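Local coordinates for protein minor fimbrium subunit Mfa5 (Porphyromonas gingivalis ATCC 33277, PDB 6TO1) that serves as an accessory subunit of the minor fimbriae, the filamentous surface pili that mediate biofilm formation and adhesion to host cells and other oral bacteria, at residues Glu240-Asp251 with Ser305-Ile316. Residues are numbered along the deposited sequence; the frame is centred on the assembly and turned at random.
Sequences EQYPVKNVTTAD and SKFDYSNLSARI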
# COMPACT_ATOMS: atom_id res chain seq x y z
N GLU A 240 5.74 -1.71 -46.11
CA GLU A 240 5.60 -3.16 -46.28
C GLU A 240 4.51 -3.66 -45.35
O GLU A 240 4.26 -3.07 -44.30
CB GLU A 240 6.90 -3.90 -45.93
CG GLU A 240 8.13 -3.41 -46.71
CD GLU A 240 8.37 -4.17 -48.00
OE1 GLU A 240 7.64 -5.15 -48.29
OE2 GLU A 240 9.30 -3.78 -48.75
N GLN A 241 3.88 -4.77 -45.73
CA GLN A 241 2.85 -5.37 -44.89
C GLN A 241 2.70 -6.85 -45.22
O GLN A 241 3.28 -7.37 -46.19
CB GLN A 241 1.52 -4.63 -45.04
CG GLN A 241 0.79 -4.94 -46.33
CD GLN A 241 -0.64 -4.44 -46.32
OE1 GLN A 241 -0.90 -3.26 -46.49
NE2 GLN A 241 -1.58 -5.34 -46.09
N TYR A 242 1.87 -7.53 -44.41
CA TYR A 242 1.60 -8.93 -44.65
C TYR A 242 0.49 -9.12 -45.67
O TYR A 242 -0.42 -8.28 -45.79
CB TYR A 242 1.20 -9.64 -43.35
CG TYR A 242 2.33 -9.78 -42.36
CD1 TYR A 242 3.55 -10.31 -42.76
CD2 TYR A 242 2.18 -9.36 -41.04
CE1 TYR A 242 4.59 -10.43 -41.88
CE2 TYR A 242 3.22 -9.47 -40.13
CZ TYR A 242 4.43 -10.00 -40.57
OH TYR A 242 5.47 -10.12 -39.70
N PRO A 243 0.49 -10.26 -46.35
CA PRO A 243 -0.58 -10.55 -47.31
C PRO A 243 -1.94 -10.65 -46.66
O PRO A 243 -2.08 -11.05 -45.50
CB PRO A 243 -0.17 -11.91 -47.90
CG PRO A 243 1.28 -12.07 -47.60
CD PRO A 243 1.52 -11.32 -46.32
N VAL A 244 -2.95 -10.32 -47.44
CA VAL A 244 -4.34 -10.42 -47.03
C VAL A 244 -4.93 -11.69 -47.65
O VAL A 244 -4.89 -11.87 -48.87
CB VAL A 244 -5.13 -9.18 -47.49
CG1 VAL A 244 -6.62 -9.37 -47.23
CG2 VAL A 244 -4.63 -7.90 -46.81
N LYS A 245 -5.52 -12.53 -46.82
CA LYS A 245 -6.11 -13.79 -47.26
C LYS A 245 -7.43 -13.56 -47.95
O LYS A 245 -8.23 -12.70 -47.55
CB LYS A 245 -6.34 -14.72 -46.06
CG LYS A 245 -5.10 -15.07 -45.31
CD LYS A 245 -5.48 -16.08 -44.21
CE LYS A 245 -4.30 -16.87 -43.72
NZ LYS A 245 -4.71 -17.92 -42.72
N ASN A 246 -7.64 -14.32 -49.03
CA ASN A 246 -8.86 -14.27 -49.83
C ASN A 246 -9.27 -12.83 -50.10
O ASN A 246 -10.40 -12.41 -49.84
CB ASN A 246 -9.99 -15.03 -49.15
CG ASN A 246 -9.65 -16.47 -48.92
OD1 ASN A 246 -9.71 -16.96 -47.79
ND2 ASN A 246 -9.28 -17.16 -49.99
N VAL A 247 -8.33 -12.06 -50.65
CA VAL A 247 -8.53 -10.62 -50.75
C VAL A 247 -9.65 -10.32 -51.74
O VAL A 247 -9.79 -10.98 -52.79
CB VAL A 247 -7.22 -9.93 -51.13
CG1 VAL A 247 -6.74 -10.40 -52.52
CG2 VAL A 247 -7.37 -8.41 -51.05
N THR A 248 -10.48 -9.34 -51.40
CA THR A 248 -11.56 -8.87 -52.26
C THR A 248 -11.55 -7.35 -52.27
O THR A 248 -10.89 -6.71 -51.44
CB THR A 248 -12.96 -9.30 -51.80
OG1 THR A 248 -13.41 -8.45 -50.73
CG2 THR A 248 -12.99 -10.76 -51.36
N THR A 249 -12.34 -6.75 -53.17
CA THR A 249 -12.42 -5.29 -53.23
C THR A 249 -12.96 -4.71 -51.94
O THR A 249 -12.75 -3.51 -51.67
CB THR A 249 -13.29 -4.84 -54.41
OG1 THR A 249 -14.58 -5.47 -54.35
CG2 THR A 249 -12.61 -5.17 -55.74
N ALA A 250 -13.66 -5.50 -51.14
CA ALA A 250 -14.24 -4.99 -49.90
C ALA A 250 -13.20 -4.82 -48.81
O ALA A 250 -13.52 -4.30 -47.74
CB ALA A 250 -15.36 -5.91 -49.41
N ASP A 251 -11.97 -5.24 -49.05
CA ASP A 251 -10.88 -5.06 -48.10
C ASP A 251 -10.19 -3.72 -48.27
O ASP A 251 -9.16 -3.47 -47.64
CB ASP A 251 -9.90 -6.22 -48.28
CG ASP A 251 -10.53 -7.56 -47.95
OD1 ASP A 251 -11.45 -7.58 -47.09
OD2 ASP A 251 -10.08 -8.58 -48.51
N SER A 305 -8.14 -12.48 -38.70
CA SER A 305 -8.13 -13.67 -39.54
C SER A 305 -7.86 -13.36 -41.01
O SER A 305 -7.57 -14.28 -41.79
CB SER A 305 -9.48 -14.40 -39.39
OG SER A 305 -10.53 -13.58 -39.87
N LYS A 306 -7.89 -12.10 -41.40
CA LYS A 306 -7.62 -11.73 -42.78
C LYS A 306 -6.13 -11.65 -43.12
O LYS A 306 -5.80 -11.58 -44.31
CB LYS A 306 -8.31 -10.40 -43.09
CG LYS A 306 -9.70 -10.57 -43.69
CD LYS A 306 -9.54 -10.66 -45.22
CE LYS A 306 -10.84 -10.68 -45.91
NZ LYS A 306 -10.62 -11.06 -47.32
N PHE A 307 -5.23 -11.65 -42.14
CA PHE A 307 -3.81 -11.54 -42.46
C PHE A 307 -3.14 -12.91 -42.43
O PHE A 307 -3.44 -13.75 -41.58
CB PHE A 307 -3.09 -10.60 -41.50
CG PHE A 307 -3.47 -9.17 -41.67
CD1 PHE A 307 -3.04 -8.44 -42.76
CD2 PHE A 307 -4.28 -8.54 -40.74
CE1 PHE A 307 -3.42 -7.10 -42.91
CE2 PHE A 307 -4.65 -7.23 -40.87
CZ PHE A 307 -4.20 -6.50 -41.97
N ASP A 308 -2.23 -13.11 -43.36
CA ASP A 308 -1.42 -14.32 -43.38
C ASP A 308 -0.14 -14.04 -42.60
O ASP A 308 0.74 -13.32 -43.07
CB ASP A 308 -1.12 -14.77 -44.81
CG ASP A 308 -0.35 -16.08 -44.86
OD1 ASP A 308 0.01 -16.65 -43.80
OD2 ASP A 308 -0.10 -16.52 -46.00
N TYR A 309 -0.05 -14.63 -41.41
CA TYR A 309 1.11 -14.47 -40.55
C TYR A 309 2.02 -15.69 -40.57
O TYR A 309 2.98 -15.75 -39.80
CB TYR A 309 0.67 -14.24 -39.12
CG TYR A 309 -0.16 -13.01 -38.82
CD1 TYR A 309 0.38 -11.73 -38.89
CD2 TYR A 309 -1.47 -13.14 -38.38
CE1 TYR A 309 -0.38 -10.60 -38.55
CE2 TYR A 309 -2.23 -12.02 -38.03
CZ TYR A 309 -1.67 -10.76 -38.11
OH TYR A 309 -2.43 -9.68 -37.77
N SER A 310 1.75 -16.66 -41.45
CA SER A 310 2.48 -17.93 -41.41
C SER A 310 3.98 -17.75 -41.61
O SER A 310 4.78 -18.51 -41.05
CB SER A 310 1.91 -18.87 -42.47
OG SER A 310 2.18 -18.40 -43.79
N ASN A 311 4.38 -16.73 -42.37
CA ASN A 311 5.77 -16.33 -42.57
C ASN A 311 5.89 -14.88 -42.11
O ASN A 311 5.38 -13.98 -42.79
CB ASN A 311 6.15 -16.45 -44.04
CG ASN A 311 7.51 -15.89 -44.34
OD1 ASN A 311 8.25 -15.50 -43.44
ND2 ASN A 311 7.86 -15.85 -45.61
N LEU A 312 6.55 -14.65 -40.98
CA LEU A 312 6.65 -13.29 -40.44
C LEU A 312 7.57 -12.37 -41.25
O LEU A 312 7.63 -11.17 -40.94
CB LEU A 312 7.11 -13.34 -38.99
CG LEU A 312 6.08 -13.92 -38.01
CD1 LEU A 312 6.73 -13.88 -36.62
CD2 LEU A 312 4.76 -13.19 -38.04
N SER A 313 8.24 -12.88 -42.27
CA SER A 313 8.97 -12.05 -43.23
C SER A 313 8.24 -11.91 -44.56
O SER A 313 8.82 -11.40 -45.53
CB SER A 313 10.37 -12.63 -43.47
OG SER A 313 11.08 -12.69 -42.26
N ALA A 314 6.99 -12.34 -44.64
CA ALA A 314 6.24 -12.24 -45.89
C ALA A 314 5.92 -10.78 -46.20
O ALA A 314 5.80 -9.93 -45.32
CB ALA A 314 4.95 -13.05 -45.82
N ARG A 315 5.77 -10.52 -47.49
CA ARG A 315 5.54 -9.18 -48.00
C ARG A 315 4.45 -9.22 -49.06
O ARG A 315 4.19 -10.26 -49.66
CB ARG A 315 6.78 -8.60 -48.69
CG ARG A 315 8.04 -8.64 -47.95
CD ARG A 315 9.17 -8.46 -48.96
NE ARG A 315 9.16 -7.13 -49.53
CZ ARG A 315 9.76 -6.78 -50.66
NH1 ARG A 315 10.45 -7.67 -51.37
NH2 ARG A 315 9.67 -5.53 -51.08
N ILE A 316 3.85 -8.05 -49.34
CA ILE A 316 3.05 -7.84 -50.54
C ILE A 316 3.87 -6.97 -51.49
O ILE A 316 4.32 -5.89 -51.10
CB ILE A 316 1.72 -7.12 -50.25
CG1 ILE A 316 0.90 -7.91 -49.26
CG2 ILE A 316 0.96 -6.88 -51.56
CD1 ILE A 316 -0.50 -7.29 -49.04
O HOH W 1 4.84 -5.54 -48.45
O HOH W 2 -6.43 -16.70 -40.76
O HOH W 3 -2.17 -18.53 -42.19
O HOH W 4 -13.33 -9.45 -48.11
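Tyr242 is the bump and the bend of 308-314 its hollow. Its OH donates to Leu312 O (2.7 Å), which lies at the ring edge. Leu312 CD2 touches that hydroxyl, while Ala314 O sits 3.4 Å from Tyr242 CD1. The far wall is Tyr309, whose CD1 is 3.7 Å from Tyr242 CD2, the ring planes 78° apart; the Tyr309 hydroxyl is hydrogen-bonded to Glu347. The type I turn Asn311-Ala314 shapes the hollow's end. Next along, Pro243 presses CD against Ala314 CB, and Ile316 CD1 fits beside Tyr242 O and Gln241 CG. Both segments are loops of the von Willebrand factor A fold, following strands 227-234 and 296-298; the side chain of Glu240 lies about 8 Å from the bound magnesium ion, and its backbone is hydrogen-bonded to Thr207, a magnesium ligand. A single antiparallel bridge, Val244 with Phe307, joins them, as Asp308 N to Pro243 O and Lys245 N to Lys306 O (2.7 Å) attest. At one end Arg315 grips Glu240 in a side-on bidentate salt bridge, NE to OE1 (2.8 Å, 174°) straighter than NH2 to OE2. At the other, a bend at chi2 (-89°) carries Lys306 past Val244 CG1, and NZ makes a salt bridge to Asp251 OD2 (2.8 Å) and a hydrogen bond to Lys245 O.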